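Local atomic coordinates of ethylbenzene dehydrogenase alpha-subunit (Aromatoleum aromaticum, PDB entry 2IVF), a protein that belongs to the molybdopterin oxidoreductase family and carries a molybdenum atom between two molybdopterin guanine dinucleotide cofactors, together with an iron/sulfur cluster. Residues F324-P332 with F805-Y815. Numbering follows the deposited sequence.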
loop_
_atom_site.group_PDB
_atom_site.type_symbol
_atom_site.label_atom_id
_atom_site.label_comp_id
_atom_site.label_asym_id
_atom_site.label_seq_id
_atom_site.Cartn_x
_atom_site.Cartn_y
_atom_site.Cartn_z
ATOM N N PHE A 324 -23.076 32.969 -8.343
ATOM C CA PHE A 324 -21.724 32.447 -8.207
ATOM C C PHE A 324 -21.052 32.424 -9.557
ATOM O O PHE A 324 -19.890 32.833 -9.694
ATOM C CB PHE A 324 -21.788 31.028 -7.624
ATOM C CG PHE A 324 -20.443 30.406 -7.321
ATOM C CD1 PHE A 324 -19.685 29.787 -8.316
ATOM C CD2 PHE A 324 -19.951 30.404 -6.018
ATOM C CE1 PHE A 324 -18.450 29.208 -8.038
ATOM C CE2 PHE A 324 -18.722 29.803 -5.720
ATOM C CZ PHE A 324 -17.974 29.198 -6.722
ATOM N N VAL A 325 -21.766 31.922 -10.563
ATOM C CA VAL A 325 -21.229 31.863 -11.926
ATOM C C VAL A 325 -20.879 33.259 -12.442
ATOM O O VAL A 325 -19.807 33.510 -12.985
ATOM C CB VAL A 325 -22.220 31.113 -12.830
ATOM C CG1 VAL A 325 -22.210 31.594 -14.270
ATOM C CG2 VAL A 325 -21.956 29.614 -12.720
ATOM N N CYS A 326 -21.778 34.182 -12.217
ATOM C CA CYS A 326 -21.607 35.549 -12.675
ATOM C C CYS A 326 -20.473 36.247 -11.980
ATOM O O CYS A 326 -19.827 37.106 -12.546
ATOM C CB CYS A 326 -22.911 36.295 -12.473
ATOM S SG CYS A 326 -24.103 35.896 -13.756
ATOM N N GLU A 327 -20.196 35.858 -10.754
ATOM C CA GLU A 327 -19.156 36.544 -9.983
ATOM C C GLU A 327 -17.785 35.915 -10.197
ATOM O O GLU A 327 -16.788 36.633 -10.391
ATOM C CB GLU A 327 -19.576 36.537 -8.506
ATOM C CG GLU A 327 -18.549 36.892 -7.473
ATOM C CD GLU A 327 -19.095 36.593 -6.079
ATOM O OE1 GLU A 327 -19.958 37.385 -5.617
ATOM O OE2 GLU A 327 -18.690 35.562 -5.478
ATOM N N GLN A 328 -17.733 34.587 -10.180
ATOM C CA GLN A 328 -16.505 33.860 -10.006
ATOM C C GLN A 328 -15.821 33.504 -11.299
ATOM O O GLN A 328 -14.644 33.189 -11.282
ATOM C CB GLN A 328 -16.741 32.557 -9.216
ATOM C CG GLN A 328 -17.184 32.712 -7.775
ATOM C CD GLN A 328 -16.042 33.147 -6.873
ATOM O OE1 GLN A 328 -14.987 32.527 -6.866
ATOM N NE2 GLN A 328 -16.238 34.234 -6.138
ATOM N N THR A 329 -16.549 33.546 -12.414
ATOM C CA THR A 329 -16.081 32.916 -13.640
ATOM C C THR A 329 -16.201 33.814 -14.852
ATOM O O THR A 329 -16.727 34.915 -14.776
ATOM C CB THR A 329 -16.864 31.631 -13.970
ATOM O OG1 THR A 329 -18.117 32.012 -14.550
ATOM C CG2 THR A 329 -17.076 30.751 -12.735
ATOM N N ASP A 330 -15.669 33.306 -15.965
ATOM C CA ASP A 330 -15.708 34.005 -17.220
ATOM C C ASP A 330 -17.011 33.744 -17.954
ATOM O O ASP A 330 -17.204 34.282 -19.029
ATOM C CB ASP A 330 -14.490 33.675 -18.089
ATOM C CG ASP A 330 -14.453 32.238 -18.579
ATOM O OD1 ASP A 330 -15.108 31.361 -17.957
ATOM O OD2 ASP A 330 -13.745 31.994 -19.601
ATOM N N LEU A 331 -17.918 32.954 -17.368
ATOM C CA LEU A 331 -19.157 32.624 -18.068
ATOM C C LEU A 331 -19.961 33.853 -18.527
ATOM O O LEU A 331 -20.571 33.822 -19.582
ATOM C CB LEU A 331 -20.035 31.628 -17.272
ATOM C CG LEU A 331 -19.484 30.232 -16.950
ATOM C CD1 LEU A 331 -20.669 29.309 -16.643
ATOM C CD2 LEU A 331 -18.612 29.659 -18.015
ATOM N N PRO A 332 -20.009 34.939 -17.729
ATOM C CA PRO A 332 -20.670 36.142 -18.266
ATOM C C PRO A 332 -19.810 37.079 -19.126
ATOM O O PRO A 332 -20.313 38.101 -19.551
ATOM C CB PRO A 332 -21.093 36.881 -16.995
ATOM C CG PRO A 332 -20.031 36.553 -16.049
ATOM C CD PRO A 332 -19.660 35.114 -16.300
ATOM N N PHE A 805 -8.632 35.948 -9.609
ATOM C CA PHE A 805 -7.826 34.792 -9.902
ATOM C C PHE A 805 -6.680 35.217 -10.780
ATOM O O PHE A 805 -6.828 36.152 -11.578
ATOM C CB PHE A 805 -8.641 33.761 -10.674
ATOM C CG PHE A 805 -9.658 33.074 -9.867
ATOM C CD1 PHE A 805 -10.897 33.657 -9.639
ATOM C CD2 PHE A 805 -9.381 31.844 -9.330
ATOM C CE1 PHE A 805 -11.866 32.977 -8.899
ATOM C CE2 PHE A 805 -10.313 31.173 -8.580
ATOM C CZ PHE A 805 -11.560 31.738 -8.373
ATOM N N PRO A 806 -5.518 34.543 -10.637
ATOM C CA PRO A 806 -4.397 34.924 -11.487
ATOM C C PRO A 806 -4.494 34.343 -12.915
ATOM O O PRO A 806 -3.664 33.508 -13.331
ATOM C CB PRO A 806 -3.207 34.399 -10.704
ATOM C CG PRO A 806 -3.736 33.113 -10.098
ATOM C CD PRO A 806 -5.142 33.470 -9.679
ATOM N N THR A 807 -5.501 34.802 -13.653
ATOM C CA THR A 807 -5.792 34.309 -14.991
ATOM C C THR A 807 -5.932 35.515 -15.950
ATOM O O THR A 807 -6.098 36.641 -15.512
ATOM C CB THR A 807 -7.124 33.516 -15.059
ATOM O OG1 THR A 807 -8.221 34.335 -14.643
ATOM C CG2 THR A 807 -7.106 32.250 -14.265
ATOM N N HIS A 808 -5.840 35.241 -17.250
ATOM C CA HIS A 808 -6.158 36.186 -18.319
ATOM C C HIS A 808 -7.379 37.085 -18.017
ATOM O O HIS A 808 -7.294 38.328 -18.115
ATOM C CB HIS A 808 -6.412 35.392 -19.590
ATOM C CG HIS A 808 -6.450 36.216 -20.837
ATOM N ND1 HIS A 808 -5.350 36.903 -21.311
ATOM C CD2 HIS A 808 -7.450 36.445 -21.728
ATOM C CE1 HIS A 808 -5.673 37.528 -22.432
ATOM N NE2 HIS A 808 -6.939 37.256 -22.715
ATOM N N THR A 809 -8.492 36.441 -17.694
ATOM C CA THR A 809 -9.788 37.090 -17.409
ATOM C C THR A 809 -9.967 37.579 -15.979
ATOM O O THR A 809 -10.998 38.216 -15.656
ATOM C CB THR A 809 -10.955 36.132 -17.665
ATOM O OG1 THR A 809 -10.845 34.982 -16.811
ATOM C CG2 THR A 809 -11.018 35.717 -19.146
ATOM N N ARG A 810 -8.989 37.263 -15.129
ATOM C CA ARG A 810 -9.038 37.498 -13.673
ATOM C C ARG A 810 -10.099 36.671 -12.950
ATOM O O ARG A 810 -10.383 36.880 -11.767
ATOM C CB ARG A 810 -9.211 38.964 -13.339
ATOM C CG ARG A 810 -7.956 39.788 -13.586
ATOM C CD ARG A 810 -6.886 39.541 -12.488
ATOM N NE ARG A 810 -5.573 40.044 -12.917
ATOM C CZ ARG A 810 -5.136 41.274 -12.699
ATOM N NH1 ARG A 810 -5.884 42.142 -12.052
ATOM N NH2 ARG A 810 -3.941 41.654 -13.145
ATOM N N ARG A 811 -10.678 35.733 -13.680
ATOM C CA ARG A 811 -11.718 34.872 -13.159
ATOM C C ARG A 811 -11.402 33.411 -13.376
ATOM O O ARG A 811 -10.397 33.050 -13.990
ATOM C CB ARG A 811 -13.045 35.234 -13.806
ATOM C CG ARG A 811 -13.510 36.615 -13.398
ATOM C CD ARG A 811 -14.183 37.409 -14.518
ATOM N NE ARG A 811 -14.771 38.568 -13.868
ATOM C CZ ARG A 811 -14.102 39.662 -13.512
ATOM N NH1 ARG A 811 -12.828 39.821 -13.846
ATOM N NH2 ARG A 811 -14.735 40.630 -12.869
ATOM N N ALA A 812 -12.223 32.549 -12.768
ATOM C CA ALA A 812 -12.089 31.117 -12.984
ATOM C C ALA A 812 -12.566 30.960 -14.423
ATOM O O ALA A 812 -13.706 31.269 -14.718
ATOM C CB ALA A 812 -12.928 30.346 -12.038
ATOM N N GLN A 813 -11.680 30.497 -15.286
ATOM C CA GLN A 813 -11.795 30.759 -16.702
ATOM C C GLN A 813 -11.972 29.480 -17.481
ATOM O O GLN A 813 -11.061 28.693 -17.577
ATOM C CB GLN A 813 -10.564 31.480 -17.178
ATOM C CG GLN A 813 -10.682 31.900 -18.600
ATOM C CD GLN A 813 -9.536 32.729 -19.073
ATOM O OE1 GLN A 813 -8.882 33.401 -18.273
ATOM N NE2 GLN A 813 -9.291 32.713 -20.383
ATOM N N PHE A 814 -13.183 29.274 -17.985
ATOM C CA PHE A 814 -13.505 28.118 -18.805
ATOM C C PHE A 814 -13.312 28.280 -20.284
ATOM O O PHE A 814 -13.235 27.267 -20.969
ATOM C CB PHE A 814 -14.898 27.672 -18.479
ATOM C CG PHE A 814 -15.016 27.293 -17.055
ATOM C CD1 PHE A 814 -14.573 26.061 -16.638
ATOM C CD2 PHE A 814 -15.422 28.206 -16.121
ATOM C CE1 PHE A 814 -14.578 25.717 -15.324
ATOM C CE2 PHE A 814 -15.432 27.860 -14.796
ATOM C CZ PHE A 814 -15.019 26.602 -14.402
ATOM N N TYR A 815 -13.224 29.523 -20.754
ATOM C CA TYR A 815 -12.946 29.801 -22.163
ATOM C C TYR A 815 -11.490 30.231 -22.367
ATOM O O TYR A 815 -11.089 31.306 -21.909
ATOM C CB TYR A 815 -13.948 30.822 -22.671
ATOM C CG TYR A 815 -13.941 31.027 -24.162
ATOM C CD1 TYR A 815 -14.254 29.991 -25.030
ATOM C CD2 TYR A 815 -13.645 32.249 -24.704
ATOM C CE1 TYR A 815 -14.236 30.188 -26.427
ATOM C CE2 TYR A 815 -13.626 32.441 -26.071
ATOM C CZ TYR A 815 -13.933 31.420 -26.927
ATOM O OH TYR A 815 -13.936 31.633 -28.304
HETATM O O HOH W 1 -17.370 37.262 -13.625
HETATM O O HOH W 2 -16.997 39.346 -11.176
#
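The carboxylate of Asp330 grips two successive backbone N-H groups of 805-815. Phe814 N reaches OD1 at 2.8 Å from above the carboxylate plane, 41° out of it, whereas Tyr815 N meets the syn lone pair of OD2, also at 2.8 Å. With chi1 at 67°, CG sits between the backbone N and carbonyl carbon of Asp330, which brings both oxygens up to the backbone of Phe814 and Tyr815; Gln813 CG lies alongside OD2. Next to the carboxylate, the Phe814 ring presents its edge to Thr329 CG2, 3.9 Å from CE2, while Leu331 CD2 packs near CD2 of the same ring and Leu463 and Ala466 of helix 454-467 touch it too. The backbones form a single beta bridge just where helix 322-328 ends: Ala812 N donates to Gln328 O (2.9 Å) and Asp330 N to Ala812 O (3.1 Å), tying this helix of the molybdopterin oxidoreductase region to a loop 473 residues further on. Thr329 OG1 donates to Val325 O and accepts from Leu331 N, an ST turn at the first residue beyond the helix. On the helix side of the bridge, Gln328 OE1 lies in the plane of the Phe805 ring at its edge, amide and ring 76° apart, and also accepts from Trp471. Arg811 lays its CD against Thr329 O; its NE donates to a water that bonds Cys326 O and Thr329 O, while NH1 holds Thr809 O and NH2 reaches Ser370 O.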